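Local structure of tail component (Lactobacillus phage J-1, 5LY8) at residues N93-N98 with D228-W233; I122-A127 with A170-M175. The protein probably binds host cell-wall carbohydrate through this module, the second carbohydrate-binding domain of an evolved distal tail protein, and so contributes to recognition of Lactobacillus. All blocks are in the same frame, centred on the assembly; numbering follows the deposited sequence. Where two conformers were deposited one is given.

Of the four segments, 93-98 comes first along the chain from the N terminus, then 122-127, 170-175 and finally 228-233. Interaction 2 closes the shorter loop, bringing 170-175 over 122-127, and it is nested inside the long loop that interaction 1 closes when 228-233 returns beside 93-98. Interaction 1 joins neighbouring strands edge to edge within the six-stranded antiparallel sheet, while interaction 2 reaches across the interior from that sheet to the mixed one. They meet because strand 94-103 lies between strands 223-238 and 166-175, with backbone hydrogen bonds between Phe96 and Ile172 and between Asn98 and Ala170.

Interaction 1: residues N93-N98 with D228-W233; sequences NFQFVN and DSYFEW
Gln95 with Glu232 and Val97 with Tyr230 are the hydrogen-bonded pairs of an antiparallel ladder whose strands run at 174°, with Phe94-Trp233, Phe96-Phe231 and Asn98-Ser229 as the non-hydrogen-bonded pairs between and beyond them. On the face of Phe94, Phe96, Phe231 and Trp233 the side chains are buried. CZ of Phe231 presses on CB of Phe94 at 3.4 Å, and the two rings cross with their planes 35° apart. CE2 of Phe231 lies over the centre of the Trp233 ring, 3.7 Å above its plane. Trp233 in turn brings its edge atom CE3 to within 3.4 Å of Asn93 O. This is the inner face of a beta-sandwich, consistent with the concanavalin clan, and strand 110-118 of the opposite sheet covers Phe94 and Phe96. Further along the same face, Ser229 OG gives its proton to Asn98 OD1 at 2.6 Å; Trp226 NE1 also bonds that oxygen. On the other face Gln95, Tyr230 and Glu232 are partly exposed while Val97 is buried. Val97 CB lies over one face of the Tyr230 ring, offset toward its rim, in a CH-pi contact 3.8 Å from the centroid, and Arg16 adds a cation-pi partner. Gln95 NE2 donates to Glu232 OE2 at 3.1 Å, meeting it on the syn side but 35° out of the carboxylate plane, while Glu232 OE1 makes a salt bridge to Arg16.

Interaction 2: residues I122-A127 with A170-M175; sequences IVASLA and AVITKM
Leu126 lays its CB against Ile172, 3.9 Å from CG1, and sends its two methyls past that side chain to the backbone and side chain of the residues before it. CD1 comes to 3.4 Å from Val171 O, a methyl resting on a carbonyl oxygen, and CD2 lies 4.0 Å from Ala170 CB. The CB of Leu126 points toward 170-175, and chi1 of -174° sets CG anti to the backbone N, from where the two methyls part. Ile172 CG1 sits beside its own backbone N, and chi2 near 179° extends CD1 toward 122-127, where it touches Leu126 CB. The same Ile172 CD1 lies 4.2 Å from Ala124 CB. No hydrogen bond joins the two segments: the strand axes pass 8.1 Å apart at 156°, so the contact is made mainly by side chains meeting between the two sheets of the beta-sandwich, with Leu126 CD1 also meeting backbone atoms of Val171. Strand 121-130 belongs to the mixed sheet, strand 166-175 to the six-stranded antiparallel one. Side chains alternate accordingly. Ala124 and Leu126 point inward, whereas Ser125 points away and bonds Asn115 with its OG; on the facing strand Ala170 and Ile172 point inward and Val171 points away and touches Val97. Beyond the pair, Phe181 touches Leu126, Leu179 touches Ile172, and Phe114 packs on Ala170. Just before Ala124 the chain turns a corner at Val123, where Val123 and Ala124 both face Leu116 in a classic beta bulge.

Interaction 1: residues N93-N98 with D228-W233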
loop_
_atom_site.group_PDB
_atom_site.type_symbol
_atom_site.label_atom_id
_atom_site.label_comp_id
_atom_site.label_asym_id
_atom_site.label_seq_id
_atom_site.Cartn_x
_atom_site.Cartn_y
_atom_site.Cartn_z
ATOM N N ASN A 93 2.576 -6.681 17.040
ATOM C CA ASN A 93 2.682 -5.331 16.497
ATOM C C ASN A 93 3.673 -5.243 15.348
ATOM O O ASN A 93 4.620 -6.028 15.267
ATOM C CB ASN A 93 3.121 -4.359 17.590
ATOM C CG ASN A 93 2.191 -4.181 18.761
ATOM O OD1 ASN A 93 2.572 -3.549 19.766
ATOM N ND2 ASN A 93 0.987 -4.726 18.668
ATOM N N PHE A 94 3.448 -4.297 14.432
ATOM C CA PHE A 94 4.346 -4.163 13.289
ATOM C C PHE A 94 4.265 -2.789 12.722
ATOM O O PHE A 94 3.356 -2.028 13.052
ATOM C CB PHE A 94 3.953 -5.178 12.170
ATOM C CG PHE A 94 2.557 -5.037 11.599
ATOM C CD1 PHE A 94 2.222 -3.956 10.779
ATOM C CD2 PHE A 94 1.579 -5.985 11.873
ATOM C CE1 PHE A 94 0.917 -3.811 10.285
ATOM C CE2 PHE A 94 0.294 -5.864 11.322
ATOM C CZ PHE A 94 -0.032 -4.772 10.551
ATOM N N GLN A 95 5.207 -2.480 11.832
ATOM C CA GLN A 95 5.089 -1.336 10.940
ATOM C C GLN A 95 5.506 -1.755 9.547
ATOM O O GLN A 95 6.507 -2.473 9.371
ATOM C CB GLN A 95 5.797 -0.067 11.401
ATOM C CG GLN A 95 7.297 -0.124 11.447
ATOM C CD GLN A 95 7.893 1.258 11.607
ATOM O OE1 GLN A 95 7.237 2.281 11.355
ATOM N NE2 GLN A 95 9.176 1.313 11.922
ATOM N N PHE A 96 4.753 -1.282 8.564
ATOM C CA PHE A 96 4.962 -1.566 7.137
ATOM C C PHE A 96 5.091 -0.227 6.454
ATOM O O PHE A 96 4.116 0.530 6.449
ATOM C CB PHE A 96 3.741 -2.339 6.658
ATOM C CG PHE A 96 3.633 -2.681 5.200
ATOM C CD1 PHE A 96 4.703 -3.254 4.507
ATOM C CD2 PHE A 96 2.431 -2.547 4.537
ATOM C CE1 PHE A 96 4.569 -3.656 3.175
ATOM C CE2 PHE A 96 2.300 -2.935 3.201
ATOM C CZ PHE A 96 3.360 -3.512 2.530
ATOM N N VAL A 97 6.286 0.086 5.946
ATOM C CA VAL A 97 6.617 1.437 5.496
ATOM C C VAL A 97 7.030 1.427 4.050
ATOM O O VAL A 97 7.963 0.681 3.684
ATOM C CB VAL A 97 7.756 2.013 6.379
ATOM C CG1 VAL A 97 8.094 3.455 5.983
ATOM C CG2 VAL A 97 7.387 1.953 7.868
ATOM N N ASN A 98 6.401 2.283 3.244
ATOM C CA ASN A 98 6.686 2.360 1.822
ATOM C C ASN A 98 6.857 3.795 1.409
ATOM O O ASN A 98 5.928 4.594 1.566
ATOM C CB ASN A 98 5.554 1.720 1.054
ATOM C CG ASN A 98 5.628 0.223 1.136
ATOM O OD1 ASN A 98 6.448 -0.386 0.462
ATOM N ND2 ASN A 98 4.827 -0.390 2.006
ATOM N N ASP A 228 11.442 2.867 -1.513
ATOM C CA ASP A 228 11.900 2.037 -0.409
ATOM C C ASP A 228 10.711 1.273 0.112
ATOM O O ASP A 228 9.574 1.771 0.079
ATOM C CB ASP A 228 12.483 2.932 0.718
ATOM C CG ASP A 228 13.348 2.182 1.710
ATOM O OD1 ASP A 228 14.505 1.869 1.365
ATOM O OD2 ASP A 228 12.830 1.815 2.795
ATOM N N SER A 229 10.961 0.064 0.623
ATOM C CA SER A 229 9.912 -0.739 1.235
ATOM C C SER A 229 10.496 -1.573 2.359
ATOM O O SER A 229 11.543 -2.199 2.168
ATOM C CB SER A 229 9.313 -1.693 0.200
ATOM O OG SER A 229 8.167 -2.382 0.689
ATOM N N TYR A 230 9.792 -1.678 3.494
ATOM C CA TYR A 230 10.224 -2.611 4.530
ATOM C C TYR A 230 9.057 -2.946 5.407
ATOM O O TYR A 230 8.091 -2.180 5.535
ATOM C CB TYR A 230 11.437 -2.136 5.360
ATOM C CG TYR A 230 11.245 -0.868 6.144
ATOM C CD1 TYR A 230 10.725 -0.894 7.437
ATOM C CD2 TYR A 230 11.655 0.353 5.629
ATOM C CE1 TYR A 230 10.619 0.268 8.195
ATOM C CE2 TYR A 230 11.532 1.527 6.370
ATOM C CZ TYR A 230 11.026 1.477 7.656
ATOM O OH TYR A 230 10.876 2.652 8.372
ATOM N N PHE A 231 9.190 -4.079 6.092
ATOM C CA PHE A 231 8.235 -4.501 7.100
ATOM C C PHE A 231 9.050 -4.921 8.308
ATOM O O PHE A 231 10.044 -5.656 8.161
ATOM C CB PHE A 231 7.422 -5.703 6.623
ATOM C CG PHE A 231 6.475 -6.255 7.672
ATOM C CD1 PHE A 231 5.146 -5.860 7.706
ATOM C CD2 PHE A 231 6.930 -7.140 8.653
ATOM C CE1 PHE A 231 4.278 -6.374 8.673
ATOM C CE2 PHE A 231 6.067 -7.624 9.638
ATOM C CZ PHE A 231 4.749 -7.259 9.633
ATOM N N GLU A 232 8.650 -4.452 9.491
ATOM C CA GLU A 232 9.256 -4.850 10.749
ATOM C C GLU A 232 8.239 -5.282 11.760
ATOM O O GLU A 232 7.262 -4.573 11.979
ATOM C CB GLU A 232 10.036 -3.687 11.398
ATOM C CG GLU A 232 11.160 -3.062 10.608
ATOM C CD GLU A 232 11.789 -1.856 11.287
ATOM O OE1 GLU A 232 12.975 -1.603 10.990
ATOM O OE2 GLU A 232 11.071 -1.093 11.981
ATOM N N TRP A 233 8.527 -6.387 12.451
ATOM C CA TRP A 233 7.801 -6.728 13.656
ATOM C C TRP A 233 8.357 -5.787 14.733
ATOM O O TRP A 233 9.570 -5.566 14.771
ATOM C CB TRP A 233 8.074 -8.169 14.074
ATOM C CG TRP A 233 7.491 -9.184 13.141
ATOM C CD1 TRP A 233 8.178 -10.060 12.356
ATOM C CD2 TRP A 233 6.104 -9.422 12.893
ATOM N NE1 TRP A 233 7.302 -10.888 11.699
ATOM C CE2 TRP A 233 6.023 -10.524 12.012
ATOM C CE3 TRP A 233 4.919 -8.867 13.392
ATOM C CZ2 TRP A 233 4.801 -11.036 11.562
ATOM C CZ3 TRP A 233 3.710 -9.360 12.921
ATOM C CH2 TRP A 233 3.666 -10.425 12.015
HETATM O O HOH W 1 10.241 2.572 3.218
#

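Interaction 2: residues I122-A127 with A170-M175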
loop_
_atom_site.group_PDB
_atom_site.type_symbol
_atom_site.label_atom_id
_atom_site.label_comp_id
_atom_site.label_asym_id
_atom_site.label_seq_id
_atom_site.Cartn_x
_atom_site.Cartn_y
_atom_site.Cartn_z
ATOM N N ILE A 122 -7.030 -9.889 2.020
ATOM C CA ILE A 122 -6.648 -8.619 2.607
ATOM C C ILE A 122 -6.981 -8.599 4.099
ATOM O O ILE A 122 -8.104 -8.942 4.506
ATOM C CB ILE A 122 -7.419 -7.463 1.921
ATOM C CG1 ILE A 122 -7.123 -7.351 0.413
ATOM C CG2 ILE A 122 -7.175 -6.115 2.647
ATOM C CD1 ILE A 122 -5.658 -6.891 0.091
ATOM N N VAL A 123 -5.994 -8.152 4.891
ATOM C CA VAL A 123 -6.177 -7.827 6.287
ATOM C C VAL A 123 -6.213 -6.291 6.398
ATOM O O VAL A 123 -7.123 -5.747 7.018
ATOM C CB VAL A 123 -5.135 -8.488 7.201
ATOM C CG1 VAL A 123 -5.227 -7.954 8.639
ATOM C CG2 VAL A 123 -5.304 -10.000 7.188
ATOM N N ALA A 124 -5.247 -5.596 5.779
ATOM C CA ALA A 124 -5.253 -4.127 5.766
ATOM C C ALA A 124 -4.809 -3.640 4.407
ATOM O O ALA A 124 -3.901 -4.223 3.808
ATOM C CB ALA A 124 -4.321 -3.567 6.856
ATOM N N SER A 125 -5.432 -2.549 3.922
ATOM C CA SER A 125 -5.088 -1.969 2.631
ATOM C C SER A 125 -5.061 -0.469 2.711
ATOM O O SER A 125 -6.092 0.162 3.035
ATOM C CB SER A 125 -6.092 -2.402 1.563
ATOM O OG SER A 125 -5.811 -1.740 0.332
ATOM N N LEU A 126 -3.870 0.102 2.445
ATOM C CA LEU A 126 -3.679 1.549 2.375
ATOM C C LEU A 126 -3.711 1.940 0.894
ATOM O O LEU A 126 -2.944 1.373 0.114
ATOM C CB LEU A 126 -2.333 1.919 3.008
ATOM C CG LEU A 126 -2.016 3.410 3.155
ATOM C CD1 LEU A 126 -0.896 3.601 4.176
ATOM C CD2 LEU A 126 -1.610 4.073 1.817
ATOM N N ALA A 127 -4.576 2.864 0.505
ATOM C CA ALA A 127 -4.622 3.307 -0.886
ATOM C C ALA A 127 -4.495 4.795 -0.999
ATOM O O ALA A 127 -4.928 5.544 -0.120
ATOM C CB ALA A 127 -5.910 2.833 -1.572
ATOM N N ALA A 170 4.108 6.070 3.120
ATOM C CA ALA A 170 2.807 5.432 3.340
ATOM C C ALA A 170 3.042 4.331 4.351
ATOM O O ALA A 170 3.868 3.435 4.125
ATOM C CB ALA A 170 2.256 4.858 2.036
ATOM N N VAL A 171 2.360 4.406 5.506
ATOM C CA VAL A 171 2.645 3.504 6.604
ATOM C C VAL A 171 1.396 2.839 7.120
ATOM O O VAL A 171 0.352 3.490 7.285
ATOM C CB VAL A 171 3.304 4.305 7.766
ATOM C CG1 VAL A 171 3.726 3.377 8.903
ATOM C CG2 VAL A 171 4.485 5.148 7.279
ATOM N N ILE A 172 1.499 1.535 7.416
ATOM C CA ILE A 172 0.483 0.824 8.173
ATOM C C ILE A 172 1.167 0.322 9.447
ATOM O O ILE A 172 2.217 -0.332 9.367
ATOM C CB ILE A 172 -0.146 -0.369 7.426
ATOM C CG1 ILE A 172 -0.634 0.040 6.037
ATOM C CG2 ILE A 172 -1.300 -0.937 8.271
ATOM C CD1 ILE A 172 -1.233 -1.120 5.284
ATOM N N THR A 173 0.611 0.634 10.612
ATOM C CA THR A 173 1.158 0.163 11.885
ATOM C C THR A 173 0.042 -0.522 12.672
ATOM O O THR A 173 -1.111 -0.103 12.597
ATOM C CB THR A 173 1.774 1.322 12.708
ATOM O OG1 THR A 173 2.640 2.097 11.889
ATOM C CG2 THR A 173 2.580 0.838 13.899
ATOM N N LYS A 174 0.397 -1.573 13.430
ATOM C CA LYS A 174 -0.520 -2.268 14.322
ATOM C C LYS A 174 0.077 -2.189 15.712
ATOM O O LYS A 174 1.245 -2.528 15.910
ATOM C CB LYS A 174 -0.659 -3.729 13.905
ATOM C CG LYS A 174 -1.490 -4.563 14.862
ATOM C CD LYS A 174 -1.573 -5.996 14.422
ATOM C CE LYS A 174 -2.545 -6.760 15.267
ATOM N NZ LYS A 174 -2.673 -8.162 14.783
ATOM N N MET A 175 -0.745 -1.734 16.679
ATOM C CA MET A 175 -0.380 -1.625 18.089
ATOM C C MET A 175 -1.575 -2.225 18.825
ATOM O O MET A 175 -2.579 -1.524 19.030
ATOM C CB MET A 175 -0.116 -0.155 18.473
ATOM C CG MET A 175 1.050 0.489 17.713
ATOM S SD MET A 175 2.634 -0.368 17.953
ATOM C CE MET A 175 3.088 0.219 19.549
#